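Local coordinates for putative glycosyltransferase (Mannosyltransferase) involved in glycosylating the PBCV-1 major capsid protein (Paramecium bursaria Chlorella virus 1, PDB 2P73) that binds UDP, UDP-glucose and manganese through its N-terminal GT-A type domain and probably transfers sugars onto the major capsid protein of the virus, at residues T9-H14 against F76-S81; L106-H111 against I170-Y175; I120-K125 against K155-Y160; C179-Y184 against V194-T199. One frame throughout, in Å; residues are numbered along the deposited sequence.

Contact 1: T9-H14 against F76-S81. With MN (manganese (II) ion), chain B; UDP (uridine-5'-diphosphate), chain C.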
# COMPACT_ATOMS: atom_id res chain seq x y z
N THR A 9 -8.04 3.45 7.84
CA THR A 9 -8.64 2.41 7.04
C THR A 9 -7.56 1.79 6.18
O THR A 9 -6.94 2.47 5.35
CB THR A 9 -9.78 2.95 6.15
OG1 THR A 9 -10.78 3.50 7.00
CG2 THR A 9 -10.41 1.87 5.33
N ILE A 10 -7.32 0.51 6.41
CA ILE A 10 -6.38 -0.24 5.65
C ILE A 10 -7.17 -0.86 4.51
O ILE A 10 -8.24 -1.42 4.72
CB ILE A 10 -5.69 -1.33 6.52
CG1 ILE A 10 -4.96 -0.67 7.71
CG2 ILE A 10 -4.75 -2.16 5.67
CD1 ILE A 10 -4.11 -1.63 8.56
N LEU A 11 -6.66 -0.74 3.29
CA LEU A 11 -7.34 -1.29 2.13
C LEU A 11 -6.36 -2.11 1.27
O LEU A 11 -5.15 -1.85 1.25
CB LEU A 11 -8.06 -0.19 1.32
CG LEU A 11 -7.15 0.94 0.80
CD1 LEU A 11 -7.55 1.41 -0.60
CD2 LEU A 11 -7.06 2.11 1.76
N SER A 12 -6.89 -3.12 0.61
CA SER A 12 -6.11 -3.97 -0.27
C SER A 12 -7.06 -4.60 -1.29
O SER A 12 -8.24 -4.25 -1.35
CB SER A 12 -5.38 -5.03 0.55
OG SER A 12 -4.43 -5.74 -0.23
N GLY A 13 -6.54 -5.52 -2.09
CA GLY A 13 -7.34 -6.17 -3.11
C GLY A 13 -6.42 -6.88 -4.07
O GLY A 13 -5.27 -6.47 -4.26
N HIS A 14 -6.92 -7.95 -4.68
CA HIS A 14 -6.12 -8.74 -5.60
C HIS A 14 -6.99 -9.47 -6.60
O HIS A 14 -7.95 -10.15 -6.22
CB HIS A 14 -5.25 -9.74 -4.84
CG HIS A 14 -4.29 -10.49 -5.71
ND1 HIS A 14 -3.04 -9.99 -6.03
CD2 HIS A 14 -4.39 -11.69 -6.32
CE1 HIS A 14 -2.41 -10.86 -6.80
NE2 HIS A 14 -3.21 -11.90 -6.99
N PHE A 76 -6.03 6.75 4.81
CA PHE A 76 -6.22 5.47 4.11
C PHE A 76 -4.86 4.86 3.90
O PHE A 76 -3.92 5.56 3.49
CB PHE A 76 -6.93 5.65 2.77
CG PHE A 76 -8.34 6.22 2.89
CD1 PHE A 76 -9.44 5.37 3.05
CD2 PHE A 76 -8.55 7.59 2.82
CE1 PHE A 76 -10.72 5.88 3.16
CE2 PHE A 76 -9.85 8.12 2.93
CZ PHE A 76 -10.93 7.25 3.09
N LEU A 77 -4.74 3.58 4.20
CA LEU A 77 -3.46 2.90 4.03
C LEU A 77 -3.58 1.76 3.04
O LEU A 77 -4.25 0.76 3.31
CB LEU A 77 -2.90 2.41 5.37
CG LEU A 77 -1.66 1.52 5.32
CD1 LEU A 77 -0.46 2.23 4.63
CD2 LEU A 77 -1.26 1.00 6.71
N TRP A 78 -2.93 1.94 1.89
CA TRP A 78 -2.84 0.92 0.89
C TRP A 78 -1.69 -0.02 1.21
O TRP A 78 -0.57 0.42 1.46
CB TRP A 78 -2.63 1.49 -0.52
CG TRP A 78 -2.38 0.38 -1.50
CD1 TRP A 78 -1.15 -0.05 -1.99
CD2 TRP A 78 -3.36 -0.47 -2.10
NE1 TRP A 78 -1.33 -1.10 -2.86
CE2 TRP A 78 -2.67 -1.40 -2.93
CE3 TRP A 78 -4.76 -0.55 -2.02
CZ2 TRP A 78 -3.34 -2.38 -3.67
CZ3 TRP A 78 -5.42 -1.52 -2.77
CH2 TRP A 78 -4.72 -2.41 -3.59
N LEU A 79 -2.01 -1.32 1.24
CA LEU A 79 -1.01 -2.37 1.32
C LEU A 79 -1.23 -3.30 0.15
O LEU A 79 -2.35 -3.76 -0.12
CB LEU A 79 -1.17 -3.18 2.61
CG LEU A 79 -1.12 -2.49 3.95
CD1 LEU A 79 -1.38 -3.48 5.05
CD2 LEU A 79 0.21 -1.78 4.15
N ASP A 80 -0.15 -3.53 -0.59
CA ASP A 80 -0.17 -4.50 -1.66
C ASP A 80 -0.57 -5.87 -1.11
O ASP A 80 -0.28 -6.19 0.06
CB ASP A 80 1.20 -4.60 -2.29
CG ASP A 80 1.40 -3.65 -3.48
OD1 ASP A 80 0.50 -2.87 -3.84
OD2 ASP A 80 2.49 -3.67 -4.07
N SER A 81 -1.20 -6.66 -1.97
CA SER A 81 -1.57 -8.04 -1.69
C SER A 81 -0.41 -8.97 -1.33
O SER A 81 -0.64 -10.08 -0.83
CB SER A 81 -2.34 -8.61 -2.89
OG SER A 81 -1.57 -8.57 -4.07
MN MN B . 3.83 -5.65 -4.02
N1 UDP C . -2.15 -6.87 -8.84
C2 UDP C . -3.19 -7.76 -9.06
N3 UDP C . -2.98 -8.91 -9.77
C4 UDP C . -1.73 -9.20 -10.25
C5 UDP C . -0.67 -8.31 -10.02
C6 UDP C . -0.98 -7.02 -9.56
O2 UDP C . -4.33 -7.55 -8.67
O4 UDP C . -1.59 -10.26 -10.87
C1' UDP C . -2.41 -5.63 -8.08
C2' UDP C . -2.55 -6.04 -6.62
O2' UDP C . -3.64 -5.34 -6.07
C3' UDP C . -1.22 -5.66 -6.00
C4' UDP C . -0.69 -4.56 -6.91
O4' UDP C . -1.36 -4.69 -8.15
O3' UDP C . -1.42 -5.24 -4.66
C5' UDP C . 0.81 -4.62 -7.16
O5' UDP C . 1.14 -5.92 -7.62
PA UDP C . 2.52 -6.59 -7.16
O1A UDP C . 2.63 -6.58 -5.68
O2A UDP C . 2.71 -7.94 -7.70
O3A UDP C . 3.66 -5.58 -7.70
PB UDP C . 5.18 -5.58 -7.18
O1B UDP C . 5.34 -5.13 -5.76
O2B UDP C . 5.73 -6.96 -7.23
O3B UDP C . 5.98 -4.64 -8.02
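L11 and W78 meet where parallel strands 9-13 and 76-79 run side by side. L11 turns to the sheet face of T9, F76 and W78. Its CG sits over the backbone, flanked by N and carbonyl carbon (chi1 59°), which brings CD1 to W78. CB leads to CG, 3.8 Å from L77 O. CD1 reaches the indole edge in plane, 3.7 Å from W78 CE3. CD2 lies 3.5 Å from L77 O and packs on F76 CB. On the opposite face I10 CG2 touches L79 CD1.

Three backbone bonds pair the strands: L77 N bonds T9 O, L11 N bonds L77 O, and L79 N bonds L11 O. S12 OG adds a side-chain bond to L79 O (2.9 Å).

Toward the C-terminal ends of the two segments lies the nucleotide site. H14 ND1 and S81 OG share a hydrogen bond of 2.8 Å. UDP N3 lies over one face of the H14 ring. G13 O accepts from UDP O2' (2.7 Å), and S81 N donates to UDP O3'. D80 OD2 binds the manganese at 2.4 Å, while D80 OD1 takes the bond from W78 NE1, which steadies the carboxylate. D80 and D82 form the DxD motif of GT-A glycosyltransferases.

Strand 39-43 flanks 9-13. Helix 59-69 packs on the L11 and F76 face, and helix 20-36 on the I10 face.

Contact 2: L106-H111 against I170-Y175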
# COMPACT_ATOMS: atom_id res chain seq x y z
N LEU A 106 -0.14 15.21 2.89
CA LEU A 106 -1.15 14.44 2.18
C LEU A 106 -0.74 12.98 1.91
O LEU A 106 -1.60 12.11 1.84
CB LEU A 106 -1.53 15.12 0.87
CG LEU A 106 -2.28 16.46 0.92
CD1 LEU A 106 -2.20 17.15 -0.45
CD2 LEU A 106 -3.74 16.30 1.39
N TYR A 107 0.56 12.73 1.73
CA TYR A 107 1.07 11.39 1.43
C TYR A 107 2.26 11.06 2.32
O TYR A 107 3.17 11.87 2.45
CB TYR A 107 1.53 11.28 -0.03
CG TYR A 107 0.43 11.14 -1.06
CD1 TYR A 107 0.08 9.89 -1.58
CD2 TYR A 107 -0.24 12.26 -1.56
CE1 TYR A 107 -0.92 9.75 -2.53
CE2 TYR A 107 -1.24 12.13 -2.51
CZ TYR A 107 -1.58 10.87 -2.99
OH TYR A 107 -2.58 10.76 -3.96
N HIS A 108 2.25 9.87 2.92
CA HIS A 108 3.48 9.33 3.48
C HIS A 108 3.88 8.14 2.64
O HIS A 108 3.09 7.21 2.43
CB HIS A 108 3.34 8.92 4.94
CG HIS A 108 3.17 10.06 5.87
ND1 HIS A 108 1.92 10.54 6.24
CD2 HIS A 108 4.07 10.84 6.51
CE1 HIS A 108 2.07 11.55 7.07
NE2 HIS A 108 3.36 11.76 7.25
N THR A 109 5.11 8.20 2.14
CA THR A 109 5.61 7.20 1.20
C THR A 109 6.97 6.69 1.66
O THR A 109 7.47 7.15 2.68
CB THR A 109 5.63 7.76 -0.25
OG1 THR A 109 5.98 6.70 -1.14
CG2 THR A 109 6.64 8.86 -0.42
N PHE A 110 7.54 5.75 0.91
CA PHE A 110 8.76 5.07 1.33
C PHE A 110 9.69 4.82 0.15
O PHE A 110 9.25 4.48 -0.94
CB PHE A 110 8.42 3.75 2.03
CG PHE A 110 7.49 3.90 3.19
CD1 PHE A 110 7.97 4.20 4.45
CD2 PHE A 110 6.12 3.75 3.02
CE1 PHE A 110 7.11 4.33 5.53
CE2 PHE A 110 5.26 3.88 4.09
CZ PHE A 110 5.75 4.18 5.35
N HIS A 111 10.99 5.00 0.38
CA HIS A 111 11.99 4.72 -0.64
C HIS A 111 12.49 3.28 -0.54
O HIS A 111 12.15 2.56 0.40
CB HIS A 111 13.17 5.69 -0.52
CG HIS A 111 14.07 5.40 0.64
ND1 HIS A 111 14.85 4.26 0.72
CD2 HIS A 111 14.33 6.11 1.77
CE1 HIS A 111 15.54 4.28 1.84
NE2 HIS A 111 15.24 5.39 2.50
N ILE A 170 5.94 13.14 2.34
CA ILE A 170 7.18 12.76 3.00
C ILE A 170 7.60 11.40 2.49
O ILE A 170 6.77 10.50 2.36
CB ILE A 170 7.03 12.71 4.56
CG1 ILE A 170 6.60 14.07 5.12
CG2 ILE A 170 8.34 12.26 5.22
CD1 ILE A 170 6.39 14.08 6.65
N VAL A 171 8.89 11.28 2.19
CA VAL A 171 9.48 9.99 1.82
C VAL A 171 10.26 9.48 3.03
O VAL A 171 11.24 10.11 3.44
CB VAL A 171 10.39 10.11 0.56
CG1 VAL A 171 10.89 8.75 0.14
CG2 VAL A 171 9.63 10.76 -0.61
N HIS A 172 9.82 8.36 3.62
CA HIS A 172 10.50 7.77 4.77
C HIS A 172 11.39 6.59 4.40
O HIS A 172 11.24 6.00 3.31
CB HIS A 172 9.48 7.27 5.80
CG HIS A 172 8.60 8.34 6.37
ND1 HIS A 172 7.37 8.66 5.83
CD2 HIS A 172 8.74 9.11 7.47
CE1 HIS A 172 6.80 9.60 6.56
NE2 HIS A 172 7.62 9.90 7.56
N ASP A 173 12.30 6.24 5.31
CA ASP A 173 12.99 4.95 5.29
C ASP A 173 11.96 3.81 5.35
O ASP A 173 10.97 3.92 6.06
CB ASP A 173 13.95 4.81 6.49
CG ASP A 173 15.09 5.84 6.48
OD1 ASP A 173 15.62 6.19 5.39
OD2 ASP A 173 15.47 6.29 7.59
N PRO A 174 12.18 2.73 4.59
CA PRO A 174 11.21 1.64 4.50
C PRO A 174 11.33 0.53 5.55
O PRO A 174 10.55 -0.46 5.52
CB PRO A 174 11.52 1.06 3.12
CG PRO A 174 13.00 1.22 3.02
CD PRO A 174 13.33 2.51 3.69
N TYR A 175 12.28 0.68 6.48
CA TYR A 175 12.76 -0.46 7.30
C TYR A 175 11.71 -1.20 8.13
O TYR A 175 11.77 -2.42 8.26
CB TYR A 175 13.99 -0.08 8.15
CG TYR A 175 15.06 0.61 7.33
CD1 TYR A 175 15.54 0.02 6.15
CD2 TYR A 175 15.59 1.84 7.72
CE1 TYR A 175 16.51 0.64 5.38
CE2 TYR A 175 16.58 2.47 6.94
CZ TYR A 175 17.03 1.86 5.77
OH TYR A 175 17.98 2.48 5.00
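H111 and D173 lie side by side and point the same way, with ring and carboxylate planes 84° apart. H111 NE2 donates to D173 OD1 at 3.0 Å. The acceptor lies near the ring plane, and the bond uses the anti lone pair of the carboxylate oxygen. H111 ND1 bonds A113 N, so both ring nitrogens have partners and the ring rotation is fixed. P174 CD sits over one face of this ring, 3.7 Å from its centroid, in a CH-pi contact.

On one face of the sheet, H108, F110 and H172 form an aromatic cluster. The close approach of the H108 and H172 rings is doubtful in detail. F110 lies oblique to H172, its centroid 5.8 Å away, and F110 CD1 packs on H172 CB. Here strand 107-110 pairs in parallel with 170-172, an outermost strand of the six-stranded mixed sheet in this GT-A type domain. I170 N bonds Y107 O, and T109 N bonds I170 O. H172 N reaches T109 O at 2.8 Å. H111, just after strand 107-110, bonds H172 O through its N.

The other face carries T109 and V171, lying alongside each other. With T109 OG1 anti to its own N (chi1 -173°), CG2 is turned to the neighbouring strand. There T109 CG2 lies 3.2 Å from I170 O and 3.5 Å from V171 CG2. T109 also packs on F162 of helix 153-164.

Contact 3: I120-K125 against K155-Y160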
# COMPACT_ATOMS: atom_id res chain seq x y z
N ILE A 120 10.61 5.79 -5.02
CA ILE A 120 9.62 5.35 -4.02
C ILE A 120 9.06 3.99 -4.39
O ILE A 120 9.16 3.54 -5.54
CB ILE A 120 8.43 6.34 -3.84
CG1 ILE A 120 7.67 6.52 -5.16
CG2 ILE A 120 8.91 7.67 -3.22
CD1 ILE A 120 6.41 7.38 -5.03
N ASN A 121 8.46 3.34 -3.39
CA ASN A 121 7.76 2.09 -3.56
C ASN A 121 6.38 2.27 -2.94
O ASN A 121 6.27 2.47 -1.71
CB ASN A 121 8.51 0.98 -2.84
CG ASN A 121 7.88 -0.37 -3.06
OD1 ASN A 121 6.81 -0.66 -2.55
ND2 ASN A 121 8.56 -1.22 -3.82
N THR A 122 5.35 2.20 -3.77
CA THR A 122 4.00 2.52 -3.33
C THR A 122 3.19 1.29 -2.92
O THR A 122 1.97 1.36 -2.89
CB THR A 122 3.23 3.38 -4.35
OG1 THR A 122 3.31 2.77 -5.64
CG2 THR A 122 3.78 4.82 -4.41
N GLY A 123 3.87 0.19 -2.59
CA GLY A 123 3.24 -1.02 -2.04
C GLY A 123 2.69 -0.84 -0.63
O GLY A 123 1.83 -1.59 -0.20
N VAL A 124 3.22 0.14 0.09
CA VAL A 124 2.64 0.63 1.33
C VAL A 124 2.54 2.15 1.17
O VAL A 124 3.58 2.83 1.00
CB VAL A 124 3.50 0.27 2.56
CG1 VAL A 124 2.96 0.91 3.83
CG2 VAL A 124 3.61 -1.24 2.70
N LYS A 125 1.33 2.69 1.22
CA LYS A 125 1.12 4.11 0.95
C LYS A 125 0.08 4.69 1.90
O LYS A 125 -1.03 4.17 2.01
CB LYS A 125 0.69 4.32 -0.50
CG LYS A 125 0.48 5.78 -0.88
CD LYS A 125 0.28 5.94 -2.37
CE LYS A 125 -1.04 5.32 -2.82
NZ LYS A 125 -1.41 5.75 -4.20
N LYS A 155 4.92 5.64 -10.48
CA LYS A 155 5.49 6.70 -11.28
C LYS A 155 4.60 7.97 -11.29
O LYS A 155 5.10 9.09 -11.29
CB LYS A 155 5.68 6.19 -12.71
CG LYS A 155 6.22 7.22 -13.69
CD LYS A 155 5.77 6.90 -15.12
CE LYS A 155 6.64 5.88 -15.77
NZ LYS A 155 7.87 6.56 -16.27
N THR A 156 3.29 7.77 -11.31
CA THR A 156 2.32 8.85 -11.36
C THR A 156 2.32 9.67 -10.07
O THR A 156 2.25 10.89 -10.11
CB THR A 156 0.91 8.32 -11.71
OG1 THR A 156 0.99 7.44 -12.84
CG2 THR A 156 -0.00 9.44 -12.08
N VAL A 157 2.43 9.01 -8.93
CA VAL A 157 2.59 9.69 -7.64
C VAL A 157 3.90 10.46 -7.60
O VAL A 157 3.94 11.62 -7.17
CB VAL A 157 2.58 8.68 -6.44
CG1 VAL A 157 2.81 9.38 -5.09
CG2 VAL A 157 1.29 7.89 -6.41
N TYR A 158 4.98 9.84 -8.04
CA TYR A 158 6.27 10.49 -7.85
C TYR A 158 6.50 11.63 -8.86
O TYR A 158 7.07 12.67 -8.52
CB TYR A 158 7.42 9.48 -7.88
CG TYR A 158 8.77 10.09 -7.54
CD1 TYR A 158 9.05 10.49 -6.24
CD2 TYR A 158 9.75 10.25 -8.52
CE1 TYR A 158 10.25 11.05 -5.90
CE2 TYR A 158 10.99 10.84 -8.20
CZ TYR A 158 11.23 11.23 -6.88
OH TYR A 158 12.43 11.79 -6.51
N GLU A 159 6.01 11.44 -10.08
CA GLU A 159 6.34 12.35 -11.19
C GLU A 159 5.22 13.30 -11.60
O GLU A 159 5.48 14.34 -12.19
CB GLU A 159 6.83 11.54 -12.40
CG GLU A 159 8.13 10.77 -12.11
CD GLU A 159 8.67 9.99 -13.32
OE1 GLU A 159 8.43 10.40 -14.48
OE2 GLU A 159 9.35 8.96 -13.09
N TYR A 160 3.98 12.94 -11.30
CA TYR A 160 2.83 13.79 -11.58
C TYR A 160 2.32 14.45 -10.30
O TYR A 160 2.14 15.69 -10.22
CB TYR A 160 1.71 12.97 -12.22
CG TYR A 160 0.59 13.81 -12.73
CD1 TYR A 160 0.64 14.36 -14.02
CD2 TYR A 160 -0.52 14.09 -11.94
CE1 TYR A 160 -0.39 15.15 -14.49
CE2 TYR A 160 -1.55 14.88 -12.42
CZ TYR A 160 -1.47 15.41 -13.69
OH TYR A 160 -2.49 16.19 -14.15
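I120 presses its end against V157 and Y158 of helix 153-164. This is helix-on-sheet packing in a GT-A type domain: the helix packs across segment 120-125, whose chain continues along strand 124-128. I120 has the largest buried surface of the contact. Its CG1 is flanked by both N and C of its own backbone (chi1 60°), and the extended chain carries CD1 to the helix. There I120 CD1 touches Y158 CB at 3.7 Å and V157 CG1 at 4.1 Å. The I120 and V157 side chains cross at about a right angle. I120 CG2 comes to the Y158 ring obliquely, 4.1 Å from Y158 CD1.

V157 spreads its two methyls over different partners. CG1 faces I120, and CG2 turns to T122 and K125. No hydrogen bond joins the two segments. The polar ends bind nearby glutamates instead: T122 OG1 bonds E153, and K125 NZ makes salt bridges with E153 and E135. Two carboxylates on one ammonium group probably favour its charged form. N121 makes an Asx turn, its OD1 accepting from G123 N (3.1 Å). K125 is bent at chi3 (68°), and its NZ lies 4.1 Å from V157 CG2.

Contact 4: C179-Y184 against V194-T199. With MN (manganese (II) ion), chain B; UDP (uridine-5'-diphosphate), chain C.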
# COMPACT_ATOMS: atom_id res chain seq x y z
N CYS A 179 9.07 -3.08 4.35
CA CYS A 179 10.31 -3.85 4.41
C CYS A 179 10.35 -4.97 3.37
O CYS A 179 9.82 -6.06 3.59
CB CYS A 179 10.57 -4.38 5.81
SG CYS A 179 12.13 -5.24 5.95
N ILE A 180 10.98 -4.66 2.23
CA ILE A 180 11.14 -5.61 1.12
C ILE A 180 12.05 -6.74 1.57
O ILE A 180 13.17 -6.50 2.03
CB ILE A 180 11.71 -4.89 -0.15
CG1 ILE A 180 10.79 -3.75 -0.57
CG2 ILE A 180 11.87 -5.88 -1.31
CD1 ILE A 180 11.42 -2.79 -1.59
N VAL A 181 11.55 -7.98 1.46
CA VAL A 181 12.22 -9.15 2.03
C VAL A 181 13.60 -9.38 1.43
O VAL A 181 14.57 -9.59 2.16
CB VAL A 181 11.36 -10.49 1.97
CG1 VAL A 181 10.05 -10.34 2.71
CG2 VAL A 181 11.10 -10.95 0.57
N LYS A 182 13.71 -9.31 0.11
CA LYS A 182 14.98 -9.61 -0.56
C LYS A 182 16.03 -8.51 -0.39
O LYS A 182 17.22 -8.78 -0.49
CB LYS A 182 14.77 -9.96 -2.04
CG LYS A 182 14.67 -11.49 -2.28
N ALA A 183 15.59 -7.29 -0.13
CA ALA A 183 16.49 -6.14 -0.08
C ALA A 183 16.95 -5.80 1.34
O ALA A 183 18.07 -5.32 1.53
CB ALA A 183 15.82 -4.93 -0.73
N TYR A 184 16.08 -6.04 2.32
CA TYR A 184 16.40 -5.76 3.71
C TYR A 184 16.16 -6.99 4.61
O TYR A 184 15.50 -6.88 5.62
CB TYR A 184 15.57 -4.58 4.25
CG TYR A 184 15.55 -3.37 3.35
CD1 TYR A 184 16.66 -2.52 3.26
CD2 TYR A 184 14.43 -3.08 2.57
CE1 TYR A 184 16.66 -1.42 2.44
CE2 TYR A 184 14.42 -1.98 1.73
CZ TYR A 184 15.53 -1.16 1.67
OH TYR A 184 15.54 -0.07 0.84
N VAL A 194 5.81 -6.35 5.94
CA VAL A 194 6.86 -7.01 5.16
C VAL A 194 6.36 -7.22 3.72
O VAL A 194 5.26 -7.75 3.53
CB VAL A 194 7.27 -8.34 5.82
CG1 VAL A 194 8.29 -9.10 4.95
CG2 VAL A 194 7.84 -8.09 7.24
N HIS A 195 7.15 -6.79 2.72
CA HIS A 195 6.74 -6.75 1.31
C HIS A 195 7.51 -7.80 0.52
O HIS A 195 8.73 -7.74 0.43
CB HIS A 195 7.04 -5.38 0.69
CG HIS A 195 6.37 -5.12 -0.64
ND1 HIS A 195 6.37 -3.88 -1.22
CD2 HIS A 195 5.65 -5.92 -1.47
CE1 HIS A 195 5.70 -3.92 -2.36
NE2 HIS A 195 5.25 -5.14 -2.54
N MET A 196 6.79 -8.76 -0.05
CA MET A 196 7.40 -9.79 -0.89
C MET A 196 7.50 -9.30 -2.32
O MET A 196 7.13 -10.00 -3.25
CB MET A 196 6.58 -11.06 -0.87
CG MET A 196 6.42 -11.69 0.50
SD MET A 196 5.36 -13.13 0.38
CE MET A 196 3.76 -12.40 0.03
N CYS A 197 8.02 -8.09 -2.48
CA CYS A 197 8.06 -7.36 -3.75
C CYS A 197 8.95 -8.01 -4.84
O CYS A 197 10.08 -8.46 -4.55
CB CYS A 197 8.56 -5.95 -3.47
SG CYS A 197 8.85 -4.98 -4.94
N GLY A 198 8.43 -8.04 -6.07
CA GLY A 198 9.21 -8.50 -7.23
C GLY A 198 9.57 -9.98 -7.26
O GLY A 198 10.66 -10.36 -7.71
N THR A 199 8.64 -10.81 -6.76
CA THR A 199 8.76 -12.27 -6.77
C THR A 199 7.48 -12.85 -7.38
O THR A 199 6.47 -12.15 -7.48
CB THR A 199 8.91 -12.84 -5.34
OG1 THR A 199 7.95 -12.22 -4.48
CG2 THR A 199 10.32 -12.59 -4.78
MN MN B . 3.83 -5.65 -4.02
N1 UDP C . -2.15 -6.87 -8.84
C2 UDP C . -3.19 -7.76 -9.06
N3 UDP C . -2.98 -8.91 -9.77
C4 UDP C . -1.73 -9.20 -10.25
C5 UDP C . -0.67 -8.31 -10.02
C6 UDP C . -0.98 -7.02 -9.56
O2 UDP C . -4.33 -7.55 -8.67
O4 UDP C . -1.59 -10.26 -10.87
C1' UDP C . -2.41 -5.63 -8.08
C2' UDP C . -2.55 -6.04 -6.62
O2' UDP C . -3.64 -5.34 -6.07
C3' UDP C . -1.22 -5.66 -6.00
C4' UDP C . -0.69 -4.56 -6.91
O4' UDP C . -1.36 -4.69 -8.15
O3' UDP C . -1.42 -5.24 -4.66
C5' UDP C . 0.81 -4.62 -7.16
O5' UDP C . 1.14 -5.92 -7.62
PA UDP C . 2.52 -6.59 -7.16
O1A UDP C . 2.63 -6.58 -5.68
O2A UDP C . 2.71 -7.94 -7.70
O3A UDP C . 3.66 -5.58 -7.70
PB UDP C . 5.18 -5.58 -7.18
O1B UDP C . 5.34 -5.13 -5.76
O2B UDP C . 5.73 -6.96 -7.23
O3B UDP C . 5.98 -4.64 -8.02
O HOH W 1 11.43 -9.14 -2.09
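Two short strands, 179-180 and 194-195, pair in parallel, with H195 N bonded to C179 O (2.9 Å) and V181 N bonded to H195 O (3.0 Å).

I180 and H195 share one face of this small sheet. I180 CG2 packs on C197 CB at 4.0 Å. V181 CG2 lies against the backbone of the other segment, 4.1 Å from M196 CA. H195 has CG anti to the backbone N (chi1 -166°), and its ring leads away from I180 to the metal. H195 NE2 binds the manganese at 2.1 Å. ND1 is held by N178 OD1, a second-shell bond that fixes the ring's rotation. C197 CB lies over the centre of the H195 ring, 3.4 Å above its plane.

M196 centres an inverse gamma turn. G198 N then donates to UDP O2B at 3.1 Å, and T199 OG1 bonds back to M196 O. One water accepts from K182 N and donates to C197 O, bridging the two segments. D80 and D82 also bind the manganese, as do phosphate oxygens of UDP.

Strand 193-195 is the middle strand of three, with 83-85 antiparallel on its other side. M196 packs on helix 201-210, whose R204 bonds M196 O and T199 OG1.

In the fold
Contacts 1, 2 and 3 all reach the six-stranded sheet. Contact 1 lies within its parallel part, contact 2 toward one edge. Contacts 1, 3 and 4 are buried; only contact 2 is partly exposed. Contact 3 is nested in the loop that contact 2 closes. Its strand 124-128 lies between strand 75-79 of contact 1 and strand 107-110 of contact 2: W78 N bonds K125 O, and N121 N bonds F110 O. Contact 4 belongs to the separate three-stranded sheet but meets contact 1 at the manganese and UDP. Contacts 1 and 4 combine strand pairing with ligand binding, contact 2 with histidine and aromatic packing, and contact 3 is apolar between its segments. N121 touches H195, linking contacts 3 and 4.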